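Local coordinates for class D beta-lactamase (PDB 4IED), which probably hydrolyses penicillins and other beta-lactams, opening the beta-lactam ring to give a substituted beta-amino acid, at residues 21-27 with 241-245; 111-116 with 141-146; 161-165 with 211-215; 62-66 with 129-133. One frame throughout, in Å; residues are numbered along the deposited sequence.

Contact 1. Residues 21-27 with 241-245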
loop_
_atom_site.group_PDB
_atom_site.type_symbol
_atom_site.label_atom_id
_atom_site.label_comp_id
_atom_site.label_asym_id
_atom_site.label_seq_id
_atom_site.Cartn_x
_atom_site.Cartn_y
_atom_site.Cartn_z
ATOM N N ILE A 21 -5.233 20.936 -6.122
ATOM C CA ILE A 21 -3.849 20.576 -5.817
ATOM C C ILE A 21 -3.221 19.888 -7.034
ATOM O O ILE A 21 -2.095 20.175 -7.398
ATOM C CB ILE A 21 -3.700 19.804 -4.499
ATOM C CG1 ILE A 21 -4.304 18.431 -4.606
ATOM C CG2 ILE A 21 -4.383 20.529 -3.360
ATOM C CD1 ILE A 21 -3.354 17.444 -5.287
ATOM N N PHE A 22 -3.950 18.986 -7.688
ATOM C CA PHE A 22 -3.412 18.320 -8.853
ATOM C C PHE A 22 -3.075 19.300 -9.976
ATOM O O PHE A 22 -2.030 19.199 -10.622
ATOM C CB PHE A 22 -4.349 17.252 -9.366
ATOM C CG PHE A 22 -4.146 15.890 -8.743
ATOM C CD1 PHE A 22 -4.706 15.539 -7.505
ATOM C CD2 PHE A 22 -3.417 14.930 -9.422
ATOM C CE1 PHE A 22 -4.528 14.305 -6.991
ATOM C CE2 PHE A 22 -3.244 13.673 -8.874
ATOM C CZ PHE A 22 -3.842 13.329 -7.636
ATOM N N GLU A 23 -3.952 20.255 -10.145
ATOM C CA GLU A 23 -3.777 21.261 -11.225
ATOM C C GLU A 23 -2.590 22.190 -10.898
ATOM O O GLU A 23 -1.755 22.540 -11.795
ATOM C CB GLU A 23 -5.082 22.045 -11.495
ATOM C CG GLU A 23 -6.138 21.096 -12.065
ATOM C CD GLU A 23 -7.383 21.740 -12.685
ATOM O OE1 GLU A 23 -8.074 20.986 -13.404
ATOM O OE2 GLU A 23 -7.670 22.979 -12.496
ATOM N N ARG A 24 -2.459 22.549 -9.616
ATOM C CA ARG A 24 -1.364 23.432 -9.190
ATOM C C ARG A 24 0.010 22.775 -9.412
ATOM O O ARG A 24 0.980 23.406 -9.882
ATOM C CB ARG A 24 -1.489 23.824 -7.708
ATOM C CG ARG A 24 -0.403 24.807 -7.289
ATOM C CD ARG A 24 -0.224 24.853 -5.785
ATOM N NE ARG A 24 -1.478 24.589 -5.079
ATOM C CZ ARG A 24 -1.642 23.708 -4.077
ATOM N NH1 ARG A 24 -0.631 22.970 -3.623
ATOM N NH2 ARG A 24 -2.834 23.586 -3.506
ATOM N N LYS A 25 0.076 21.501 -9.018
ATOM C CA LYS A 25 1.322 20.732 -9.082
ATOM C C LYS A 25 1.590 20.239 -10.503
ATOM O O LYS A 25 2.677 19.785 -10.806
ATOM C CB LYS A 25 1.273 19.584 -8.090
ATOM C CG LYS A 25 1.154 20.113 -6.664
ATOM C CD LYS A 25 0.961 18.997 -5.664
ATOM C CE LYS A 25 2.173 18.841 -4.784
ATOM N NZ LYS A 25 1.992 19.395 -3.409
ATOM N N GLY A 26 0.570 20.309 -11.360
ATOM C CA GLY A 26 0.681 19.887 -12.748
ATOM C C GLY A 26 0.873 18.383 -12.905
ATOM O O GLY A 26 1.624 17.928 -13.781
ATOM N N LEU A 27 0.215 17.599 -12.059
ATOM C CA LEU A 27 0.400 16.120 -12.030
ATOM C C LEU A 27 -0.798 15.403 -12.552
ATOM O O LEU A 27 -1.942 15.951 -12.505
ATOM C CB LEU A 27 0.707 15.697 -10.620
ATOM C CG LEU A 27 1.998 16.232 -10.025
ATOM C CD1 LEU A 27 1.963 16.043 -8.541
ATOM C CD2 LEU A 27 3.214 15.561 -10.581
ATOM N N GLU A 241 2.943 14.238 -0.013
ATOM C CA GLU A 241 2.654 15.658 0.118
ATOM C C GLU A 241 1.200 15.919 -0.213
ATOM O O GLU A 241 0.497 16.634 0.523
ATOM C CB GLU A 241 3.559 16.471 -0.804
ATOM C CG GLU A 241 4.976 16.610 -0.272
ATOM C CD GLU A 241 5.905 17.327 -1.242
ATOM O OE1 GLU A 241 5.344 17.905 -2.299
ATOM O OE2 GLU A 241 7.163 17.365 -0.956
ATOM N N ILE A 242 0.681 15.373 -1.317
ATOM C CA ILE A 242 -0.676 15.683 -1.717
ATOM C C ILE A 242 -1.680 15.114 -0.710
ATOM O O ILE A 242 -2.657 15.764 -0.316
ATOM C CB ILE A 242 -0.993 15.138 -3.159
ATOM C CG1 ILE A 242 -0.190 15.971 -4.152
ATOM C CG2 ILE A 242 -2.496 15.093 -3.420
ATOM C CD1 ILE A 242 -0.078 15.344 -5.513
ATOM N N VAL A 243 -1.409 13.868 -0.304
ATOM C CA VAL A 243 -2.272 13.289 0.738
ATOM C C VAL A 243 -2.309 14.098 2.021
ATOM O O VAL A 243 -3.425 14.432 2.529
ATOM C CB VAL A 243 -1.875 11.826 1.001
ATOM C CG1 VAL A 243 -2.711 11.248 2.165
ATOM C CG2 VAL A 243 -2.106 10.998 -0.247
ATOM N N ARG A 244 -1.144 14.530 2.494
ATOM C CA ARG A 244 -1.143 15.364 3.731
ATOM C C ARG A 244 -1.798 16.680 3.495
ATOM O O ARG A 244 -2.456 17.227 4.371
ATOM C CB ARG A 244 0.312 15.493 4.213
ATOM C CG ARG A 244 0.887 14.286 4.866
ATOM C CD ARG A 244 2.336 14.422 5.308
ATOM N NE ARG A 244 2.761 13.308 6.121
ATOM C CZ ARG A 244 2.637 13.283 7.437
ATOM N NH1 ARG A 244 2.063 14.251 8.114
ATOM N NH2 ARG A 244 3.059 12.189 8.079
ATOM N N GLU A 245 -1.673 17.289 2.301
ATOM C CA GLU A 245 -2.266 18.609 2.072
ATOM C C GLU A 245 -3.791 18.465 2.151
ATOM O O GLU A 245 -4.478 19.301 2.733
ATOM C CB GLU A 245 -1.777 19.202 0.726
ATOM C CG GLU A 245 -0.347 19.753 0.826
ATOM C CD GLU A 245 0.229 20.457 -0.391
ATOM O OE1 GLU A 245 -0.528 21.187 -1.070
ATOM O OE2 GLU A 245 1.514 20.322 -0.551
HETATM O O HOH W 1 3.851 19.797 -1.812
#
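K25 and R24 reach from the end of helix 16-25 to two glutamates of helix 238-249, pairing the N- and C-terminal helices that lie on one side of the antiparallel sheet of the beta-lactamase fold. The short helical segments run roughly antiparallel, at 139°, with their axes 11.4 Å apart at closest approach.

The polar part is a four-residue salt-bridge network along the outer edge. R24 carries CG anti to its backbone N (chi1 -176°) and bends at chi3, bringing the edge of its guanidinium to E245 in the conformer modelled here. The two planar groups are almost coplanar, and R24 NH1 meets the syn lone pair of E245 OE1 at 3.1 Å. The other carboxylate oxygen, E245 OE2, lies 3.0 Å from K25 NZ, while E241 OE1 is a long partner of the same NZ at 3.8 Å. A water sits among all three groups, accepting from the lysine and donating to both glutamates, although two of its bonds are doubtfully short.

Beneath the charges, I242 fills the apolar side of the interface. The lysine's own methylenes run past it in the opposite direction, K25 CD lying 3.6 Å from I242 CG1, and F22 CE1 approaches I242 CG2 at 4.2 Å. F22 also stacks on Y44, and both F22 and I242 touch F31 and I226 of the sheet.

The backbone turns off by a Schellman motif, with G26 at positive phi and L27 N bonded to F22 O. This places L27 beside the isoleucine, L27 CD1 lying 3.7 Å from I242 CD1.

Contact 2. Residues 111-116 with 141-146; sequences YKKLAR and IDKFWL
R116 and D142 form a salt bridge, in the arginine conformer modelled here, with R116 NH1 2.8 Å from D142 OD2. The carboxylate oxygen lies in the guanidinium plane but is met through its anti lone pair. The bond is bent to 140° at the hydrogen, and the two planar groups are turned 71° apart. The other oxygen is used through a water, which donates to D142 OD1 at 2.8 Å and accepts from K112 NZ at 3.0 Å.

Inward from these charges, the extended K112 chain slants across D142, with K112 CE 3.4 Å from D142 O. The packing continues with A115, a short side chain on helix 108-130 that lets the loop come close: A115 CB is 3.4 Å from I141 O and 3.7 Å from W145 CZ3. The indole offers its edge to K112 CA, and F144 lies against its benzene half, with W145 CE3 over the centre of the phenyl ring.

At the other end of the indole, W145 NE1 donates to the carboxylate of the N-carboxylated K60, the bond that in class D beta-lactamases steadies the carbamate. The chemistry is thus layered: the paired charges probably keep D142 ionised, while the apolar packing on helix 108-130 is consistent with holding W145 in place for its bond to the modified lysine.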
loop_
_atom_site.group_PDB
_atom_site.type_symbol
_atom_site.label_atom_id
_atom_site.label_comp_id
_atom_site.label_asym_id
_atom_site.label_seq_id
_atom_site.Cartn_x
_atom_site.Cartn_y
_atom_site.Cartn_z
ATOM N N TYR A 111 10.677 -9.525 0.924
ATOM C CA TYR A 111 9.368 -9.839 0.463
ATOM C C TYR A 111 9.383 -10.794 -0.750
ATOM O O TYR A 111 8.443 -11.600 -0.917
ATOM C CB TYR A 111 8.538 -8.579 0.214
ATOM C CG TYR A 111 7.928 -8.086 1.504
ATOM C CD1 TYR A 111 8.634 -7.166 2.322
ATOM C CD2 TYR A 111 6.693 -8.548 1.903
ATOM C CE1 TYR A 111 8.132 -6.867 3.560
ATOM C CE2 TYR A 111 6.189 -8.178 3.138
ATOM C CZ TYR A 111 6.903 -7.297 3.918
ATOM O OH TYR A 111 6.395 -6.929 5.170
ATOM N N LYS A 112 10.467 -10.793 -1.506
ATOM C CA LYS A 112 10.604 -11.835 -2.571
ATOM C C LYS A 112 10.776 -13.214 -1.840
ATOM O O LYS A 112 10.186 -14.208 -2.250
ATOM C CB LYS A 112 11.752 -11.508 -3.459
ATOM C CG LYS A 112 11.477 -10.383 -4.370
ATOM C CD LYS A 112 12.622 -10.164 -5.362
ATOM C CE LYS A 112 12.274 -9.179 -6.445
ATOM N NZ LYS A 112 13.306 -8.995 -7.461
ATOM N N LYS A 113 11.611 -13.289 -0.814
ATOM C CA LYS A 113 11.728 -14.516 -0.039
ATOM C C LYS A 113 10.393 -14.967 0.526
ATOM O O LYS A 113 10.028 -16.160 0.433
ATOM C CB LYS A 113 12.716 -14.279 1.109
ATOM C CG LYS A 113 12.935 -15.469 2.037
ATOM C CD LYS A 113 13.981 -15.132 3.072
ATOM C CE LYS A 113 14.266 -16.275 3.961
ATOM N NZ LYS A 113 14.598 -17.514 3.186
ATOM N N LEU A 114 9.618 -14.036 1.102
ATOM C CA LEU A 114 8.280 -14.366 1.568
ATOM C C LEU A 114 7.392 -14.981 0.479
ATOM O O LEU A 114 6.756 -16.006 0.679
ATOM C CB LEU A 114 7.635 -13.120 2.168
ATOM C CG LEU A 114 6.254 -13.333 2.838
ATOM C CD1 LEU A 114 6.252 -14.344 3.874
ATOM C CD2 LEU A 114 5.698 -12.065 3.331
ATOM N N ALA A 115 7.372 -14.309 -0.678
ATOM C CA ALA A 115 6.557 -14.778 -1.817
ATOM C C ALA A 115 6.977 -16.186 -2.199
ATOM O O ALA A 115 6.158 -17.054 -2.465
ATOM C CB ALA A 115 6.600 -13.787 -2.972
ATOM N N ARG A 116 8.267 -16.370 -2.372
ATOM C CA ARG A 116 8.727 -17.693 -2.790
ATOM C C ARG A 116 8.339 -18.785 -1.803
ATOM O O ARG A 116 7.944 -19.896 -2.209
ATOM C CB ARG A 116 10.237 -17.741 -2.935
ATOM C CG ARG A 116 10.721 -16.898 -4.057
ATOM C CD ARG A 116 12.190 -17.087 -4.135
ATOM N NE ARG A 116 12.984 -16.674 -2.990
ATOM C CZ ARG A 116 13.601 -15.516 -2.907
ATOM N NH1 ARG A 116 13.472 -14.575 -3.895
ATOM N NH2 ARG A 116 14.467 -15.357 -1.903
ATOM N N ILE A 141 6.772 -15.819 -9.425
ATOM C CA ILE A 141 6.274 -15.807 -8.017
ATOM C C ILE A 141 6.904 -14.686 -7.239
ATOM O O ILE A 141 6.249 -14.271 -6.281
ATOM C CB ILE A 141 6.469 -17.195 -7.297
ATOM C CG1 ILE A 141 5.687 -17.247 -5.984
ATOM C CG2 ILE A 141 7.902 -17.497 -7.098
ATOM C CD1 ILE A 141 4.234 -17.172 -6.033
ATOM N N ASP A 142 8.083 -14.152 -7.612
ATOM C CA ASP A 142 8.616 -13.031 -6.848
ATOM C C ASP A 142 8.677 -11.706 -7.587
ATOM O O ASP A 142 9.383 -10.770 -7.139
ATOM C CB ASP A 142 9.858 -13.430 -6.096
ATOM C CG ASP A 142 11.097 -13.487 -6.906
ATOM O OD1 ASP A 142 11.050 -13.336 -8.156
ATOM O OD2 ASP A 142 12.166 -13.854 -6.297
ATOM N N LYS A 143 7.907 -11.615 -8.668
ATOM C CA LYS A 143 7.858 -10.379 -9.467
ATOM C C LYS A 143 6.470 -9.923 -9.795
ATOM O O LYS A 143 6.290 -8.864 -10.402
ATOM C CB LYS A 143 8.648 -10.464 -10.764
ATOM C CG LYS A 143 10.070 -10.884 -10.633
ATOM C CD LYS A 143 10.656 -11.120 -12.037
ATOM C CE LYS A 143 11.978 -11.797 -11.998
ATOM N NZ LYS A 143 12.636 -11.733 -13.291
ATOM N N PHE A 144 5.419 -10.738 -9.508
ATOM C CA PHE A 144 4.098 -10.466 -10.073
ATOM C C PHE A 144 3.475 -9.172 -9.671
ATOM O O PHE A 144 2.616 -8.734 -10.354
ATOM C CB PHE A 144 3.116 -11.641 -9.793
ATOM C CG PHE A 144 2.832 -11.866 -8.316
ATOM C CD1 PHE A 144 1.798 -11.197 -7.711
ATOM C CD2 PHE A 144 3.553 -12.785 -7.547
ATOM C CE1 PHE A 144 1.548 -11.314 -6.348
ATOM C CE2 PHE A 144 3.334 -12.891 -6.190
ATOM C CZ PHE A 144 2.280 -12.212 -5.613
ATOM N N TRP A 145 3.829 -8.661 -8.466
ATOM C CA TRP A 145 3.294 -7.396 -8.003
ATOM C C TRP A 145 4.100 -6.169 -8.457
ATOM O O TRP A 145 3.692 -5.044 -8.216
ATOM C CB TRP A 145 3.212 -7.354 -6.486
ATOM C CG TRP A 145 4.625 -7.395 -5.827
ATOM C CD1 TRP A 145 5.304 -6.372 -5.327
ATOM C CD2 TRP A 145 5.360 -8.592 -5.449
ATOM N NE1 TRP A 145 6.463 -6.783 -4.776
ATOM C CE2 TRP A 145 6.542 -8.155 -4.811
ATOM C CE3 TRP A 145 5.125 -9.963 -5.581
ATOM C CZ2 TRP A 145 7.499 -9.034 -4.286
ATOM C CZ3 TRP A 145 6.034 -10.832 -5.073
ATOM C CH2 TRP A 145 7.243 -10.366 -4.407
ATOM N N LEU A 146 5.250 -6.371 -9.126
ATOM C CA LEU A 146 6.137 -5.280 -9.521
ATOM C C LEU A 146 6.275 -5.010 -10.982
ATOM O O LEU A 146 6.667 -3.893 -11.411
ATOM C CB LEU A 146 7.495 -5.384 -8.781
ATOM C CG LEU A 146 8.218 -6.612 -8.916
ATOM C CD1 LEU A 146 9.170 -6.559 -10.061
ATOM C CD2 LEU A 146 9.034 -6.878 -7.586
HETATM O O HOH W 2 13.285 -11.681 -8.711
#

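Contact 3. Residues 161-165 with 211-215; sequences LNLLS and FVGWI
L161 points from its helix toward the strand at G213. L161 CB passes 4.1 Å from G213 O, and beyond CG the two methyls part company. L161 CD1 lies 3.5 Å from G213 N and 3.7 Å from V212 CB, whereas L161 CD2 turns along the strand to the edge of the W214 indole, 3.9 Å from W214 CZ3, so that the methyls touch the side chains before and after the glycine.

This is the packing of helix 154-165 on the central antiparallel sheet of the penicillin-recognising fold; the helix segment and strand 211-215 run at 42° to each other, 8.5 Å apart at closest approach. One turn on, S165 CB sits over the five-membered ring of W214, 3.5 Å from the centroid and only 6° off the ring normal, a CH-pi contact. L164 CD2 adds a methyl near CZ3 and CH2 of the same indole, which also stacks with H194 of the neighbouring strand. The serine hydroxyl takes no part in this. A chi1 of 69° turns S165 OG back into its own helix, where it donates to N162 O at 2.8 Å, from above the carbonyl plane.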
loop_
_atom_site.group_PDB
_atom_site.type_symbol
_atom_site.label_atom_id
_atom_site.label_comp_id
_atom_site.label_asym_id
_atom_site.label_seq_id
_atom_site.Cartn_x
_atom_site.Cartn_y
_atom_site.Cartn_z
ATOM N N LEU A 161 -8.506 -1.403 2.356
ATOM C CA LEU A 161 -7.880 -0.721 3.503
ATOM C C LEU A 161 -8.965 -0.336 4.509
ATOM O O LEU A 161 -8.723 -0.391 5.699
ATOM C CB LEU A 161 -7.105 0.493 3.016
ATOM C CG LEU A 161 -5.838 0.091 2.306
ATOM C CD1 LEU A 161 -5.297 1.263 1.469
ATOM C CD2 LEU A 161 -4.689 -0.454 3.194
ATOM N N ASN A 162 -10.134 0.063 4.028
ATOM C CA ASN A 162 -11.265 0.314 4.922
ATOM C C ASN A 162 -11.565 -0.920 5.774
ATOM O O ASN A 162 -11.783 -0.854 6.998
ATOM C CB ASN A 162 -12.481 0.774 4.137
ATOM C CG ASN A 162 -13.684 0.914 5.078
ATOM O OD1 ASN A 162 -13.681 1.682 6.013
ATOM N ND2 ASN A 162 -14.632 0.168 4.804
ATOM N N LEU A 163 -11.562 -2.060 5.153
ATOM C CA LEU A 163 -11.788 -3.336 5.884
ATOM C C LEU A 163 -10.605 -3.698 6.844
ATOM O O LEU A 163 -10.809 -4.089 8.003
ATOM C CB LEU A 163 -12.088 -4.474 4.932
ATOM C CG LEU A 163 -13.359 -4.311 4.131
ATOM C CD1 LEU A 163 -13.386 -5.353 2.978
ATOM C CD2 LEU A 163 -14.573 -4.330 4.998
ATOM N N LEU A 164 -9.394 -3.631 6.327
ATOM C CA LEU A 164 -8.219 -3.920 7.145
ATOM C C LEU A 164 -8.192 -3.063 8.419
ATOM O O LEU A 164 -7.921 -3.552 9.508
ATOM C CB LEU A 164 -6.911 -3.642 6.344
ATOM C CG LEU A 164 -5.602 -3.907 7.111
ATOM C CD1 LEU A 164 -5.480 -5.331 7.719
ATOM C CD2 LEU A 164 -4.392 -3.598 6.251
ATOM N N SER A 165 -8.479 -1.777 8.281
ATOM C CA SER A 165 -8.364 -0.784 9.380
ATOM C C SER A 165 -9.349 -1.144 10.535
ATOM O O SER A 165 -9.151 -0.771 11.636
ATOM C CB SER A 165 -8.688 0.620 8.876
ATOM O OG SER A 165 -10.048 0.753 8.561
ATOM N N PHE A 211 0.700 5.864 -2.989
ATOM C CA PHE A 211 0.725 5.975 -1.512
ATOM C C PHE A 211 -0.676 5.644 -1.090
ATOM O O PHE A 211 -1.647 6.248 -1.492
ATOM C CB PHE A 211 1.225 7.360 -1.019
ATOM C CG PHE A 211 1.228 7.549 0.473
ATOM C CD1 PHE A 211 1.744 6.593 1.309
ATOM C CD2 PHE A 211 0.720 8.696 1.019
ATOM C CE1 PHE A 211 1.755 6.810 2.680
ATOM C CE2 PHE A 211 0.728 8.903 2.401
ATOM C CZ PHE A 211 1.249 7.974 3.177
ATOM N N VAL A 212 -0.782 4.585 -0.270
ATOM C CA VAL A 212 -2.091 4.058 0.210
ATOM C C VAL A 212 -2.033 3.880 1.712
ATOM O O VAL A 212 -1.000 3.655 2.268
ATOM C CB VAL A 212 -2.534 2.754 -0.503
ATOM C CG1 VAL A 212 -2.346 2.878 -2.038
ATOM C CG2 VAL A 212 -1.797 1.565 0.006
ATOM N N GLY A 213 -3.224 3.988 2.326
ATOM C CA GLY A 213 -3.246 3.827 3.801
ATOM C C GLY A 213 -4.590 4.244 4.368
ATOM O O GLY A 213 -5.612 4.248 3.713
ATOM N N TRP A 214 -4.540 4.638 5.615
ATOM C CA TRP A 214 -5.665 5.204 6.287
ATOM C C TRP A 214 -5.225 6.039 7.487
ATOM O O TRP A 214 -4.119 5.938 7.974
ATOM C CB TRP A 214 -6.665 4.115 6.782
ATOM C CG TRP A 214 -6.113 3.269 7.929
ATOM C CD1 TRP A 214 -6.400 3.436 9.265
ATOM C CD2 TRP A 214 -5.352 2.048 7.812
ATOM N NE1 TRP A 214 -5.793 2.423 9.967
ATOM C CE2 TRP A 214 -5.083 1.600 9.125
ATOM C CE3 TRP A 214 -4.748 1.401 6.764
ATOM C CZ2 TRP A 214 -4.338 0.450 9.369
ATOM C CZ3 TRP A 214 -4.032 0.268 6.998
ATOM C CH2 TRP A 214 -3.753 -0.171 8.279
ATOM N N ILE A 215 -6.189 6.844 7.968
ATOM C CA ILE A 215 -6.019 7.728 9.142
ATOM C C ILE A 215 -7.225 7.431 10.032
ATOM O O ILE A 215 -8.380 7.582 9.636
ATOM C CB ILE A 215 -5.972 9.220 8.821
ATOM C CG1 ILE A 215 -4.796 9.514 7.960
ATOM C CG2 ILE A 215 -5.801 10.016 10.111
ATOM C CD1 ILE A 215 -4.719 10.947 7.501
#

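Contact 4. Residues 62-66 with 129-133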
loop_
_atom_site.group_PDB
_atom_site.type_symbol
_atom_site.label_atom_id
_atom_site.label_comp_id
_atom_site.label_asym_id
_atom_site.label_seq_id
_atom_site.Cartn_x
_atom_site.Cartn_y
_atom_site.Cartn_z
ATOM N N PHE A 62 -0.393 -6.520 2.009
ATOM C CA PHE A 62 -1.096 -7.741 1.883
ATOM C C PHE A 62 -0.274 -8.983 1.776
ATOM O O PHE A 62 -0.701 -10.069 2.174
ATOM C CB PHE A 62 -2.172 -7.572 0.791
ATOM C CG PHE A 62 -3.133 -6.513 1.173
ATOM C CD1 PHE A 62 -4.140 -6.776 2.101
ATOM C CD2 PHE A 62 -3.064 -5.207 0.713
ATOM C CE1 PHE A 62 -4.960 -5.790 2.557
ATOM C CE2 PHE A 62 -3.922 -4.246 1.137
ATOM C CZ PHE A 62 -4.880 -4.516 2.046
ATOM N N ASN A 63 0.932 -8.913 1.162
ATOM C CA ASN A 63 1.871 -9.983 1.200
ATOM C C ASN A 63 2.146 -10.341 2.694
ATOM O O ASN A 63 2.151 -11.555 3.048
ATOM C CB ASN A 63 3.133 -9.567 0.404
ATOM C CG ASN A 63 4.023 -10.732 0.006
ATOM O OD1 ASN A 63 3.795 -11.893 0.273
ATOM N ND2 ASN A 63 5.142 -10.405 -0.702
ATOM N N THR A 64 2.341 -9.334 3.530
ATOM C CA THR A 64 2.584 -9.619 4.958
ATOM C C THR A 64 1.389 -10.370 5.587
ATOM O O THR A 64 1.579 -11.388 6.271
ATOM C CB THR A 64 2.715 -8.324 5.764
ATOM O OG1 THR A 64 3.776 -7.482 5.180
ATOM C CG2 THR A 64 3.075 -8.618 7.221
ATOM N N LEU A 65 0.155 -9.929 5.239
ATOM C CA LEU A 65 -1.044 -10.572 5.851
ATOM C C LEU A 65 -1.152 -12.000 5.439
ATOM O O LEU A 65 -1.393 -12.895 6.261
ATOM C CB LEU A 65 -2.246 -9.776 5.440
ATOM C CG LEU A 65 -3.558 -10.160 5.995
ATOM C CD1 LEU A 65 -3.637 -10.125 7.533
ATOM C CD2 LEU A 65 -4.724 -9.428 5.397
ATOM N N ILE A 66 -0.929 -12.307 4.156
ATOM C CA ILE A 66 -0.978 -13.670 3.709
ATOM C C ILE A 66 0.136 -14.505 4.300
ATOM O O ILE A 66 -0.039 -15.681 4.666
ATOM C CB ILE A 66 -0.889 -13.744 2.170
ATOM C CG1 ILE A 66 -2.116 -13.036 1.545
ATOM C CG2 ILE A 66 -0.792 -15.128 1.657
ATOM C CD1 ILE A 66 -1.957 -12.661 0.070
ATOM N N LYS A 129 -8.835 -14.869 -1.595
ATOM C CA LYS A 129 -9.557 -14.602 -0.320
ATOM C C LYS A 129 -9.779 -13.094 -0.139
ATOM O O LYS A 129 -10.852 -12.661 0.345
ATOM C CB LYS A 129 -8.821 -15.200 0.819
ATOM C CG LYS A 129 -9.027 -16.681 0.948
ATOM C CD LYS A 129 -7.868 -17.223 1.761
ATOM C CE LYS A 129 -8.001 -16.806 3.172
ATOM N NZ LYS A 129 -7.041 -17.647 3.947
ATOM N N LEU A 130 -8.775 -12.279 -0.508
ATOM C CA LEU A 130 -8.875 -10.847 -0.528
ATOM C C LEU A 130 -9.636 -10.224 -1.662
ATOM O O LEU A 130 -9.903 -9.032 -1.673
ATOM C CB LEU A 130 -7.460 -10.219 -0.529
ATOM C CG LEU A 130 -6.618 -10.400 0.718
ATOM C CD1 LEU A 130 -5.144 -10.252 0.460
ATOM C CD2 LEU A 130 -7.097 -9.565 1.910
ATOM N N ASN A 131 -9.917 -11.040 -2.709
ATOM C CA ASN A 131 -10.397 -10.570 -3.968
ATOM C C ASN A 131 -9.545 -9.348 -4.468
ATOM O O ASN A 131 -10.079 -8.326 -4.879
ATOM C CB ASN A 131 -11.843 -10.156 -3.920
ATOM C CG ASN A 131 -12.421 -9.959 -5.300
ATOM O OD1 ASN A 131 -12.096 -10.699 -6.269
ATOM N ND2 ASN A 131 -13.302 -8.991 -5.413
ATOM N N TYR A 132 -8.216 -9.501 -4.396
ATOM C CA TYR A 132 -7.225 -8.418 -4.590
ATOM C C TYR A 132 -7.033 -8.107 -6.067
ATOM O O TYR A 132 -6.389 -8.865 -6.824
ATOM C CB TYR A 132 -5.859 -8.809 -3.968
ATOM C CG TYR A 132 -4.844 -7.685 -3.964
ATOM C CD1 TYR A 132 -4.104 -7.400 -5.059
ATOM C CD2 TYR A 132 -4.604 -6.913 -2.796
ATOM C CE1 TYR A 132 -3.214 -6.340 -5.031
ATOM C CE2 TYR A 132 -3.710 -5.885 -2.788
ATOM C CZ TYR A 132 -2.992 -5.573 -3.909
ATOM O OH TYR A 132 -2.046 -4.594 -3.877
ATOM N N GLY A 133 -7.538 -6.953 -6.512
ATOM C CA GLY A 133 -7.344 -6.556 -7.873
ATOM C C GLY A 133 -7.720 -7.628 -8.864
ATOM O O GLY A 133 -8.742 -8.299 -8.713
#
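F62 presses against Y132 and L130, where the helix that follows the carboxylated K60 of the S-x-x-K motif meets the Y-G-N motif of the class D enzymes. The two rings are oblique, their planes 58° apart and centroids 5.7 Å apart. The closest approach is F62 CD2 to Y132 CE2, at 3.6 Å, with the phenylalanine atom at the tyrosine's edge.

L130 fills the angle between the phenylalanine and the next helical turn. L130 CD1 touches two side chains at equal distance, 4.0 Å from F62 CD1 and from I66 CD1, while L130 CD2 reaches L65 CD2 at 4.2 Å. The contact is entirely apolar and buried.

In the next shell, L160 of helix 154-165 touches the side chains of both F62 and Y132, and F59 meets Y132 edge-to-face. F171 packs on L65 and L130 together. A Schellman motif with N131 at positive phi ends helix 108-130, and L130 before it and Y132 after it both point to 62-66. A chi1 of -172° swings the Y132 ring away from its own backbone N and back to F62. Just beyond, K135 NZ bonds to both N131 OD1 and G133 O.

Contacts 2 and 4 lie beside the N-carboxylated K60, contact 3 joins helix 154-165 to the sheet, and contact 1 lies away from the annotated sites, across the chain's centre from contacts 2 and 4. Contact 2 bonds to the carboxylate of K60, and the helix of contact 4 begins two residues after it. Contacts 2 and 4 share helix 108-130, have centres 13 Å apart and meet where Y111 OH lies 2.7 Å from T64 OG1, a probable hydrogen bond. Contact 3 touches contact 4 through L161 CD2 and F62 CZ, 4.2 Å apart. It also reaches contact 1, centre-to-centre 20 Å away, through F211 CD2 and V243 CG2 at 3.9 Å.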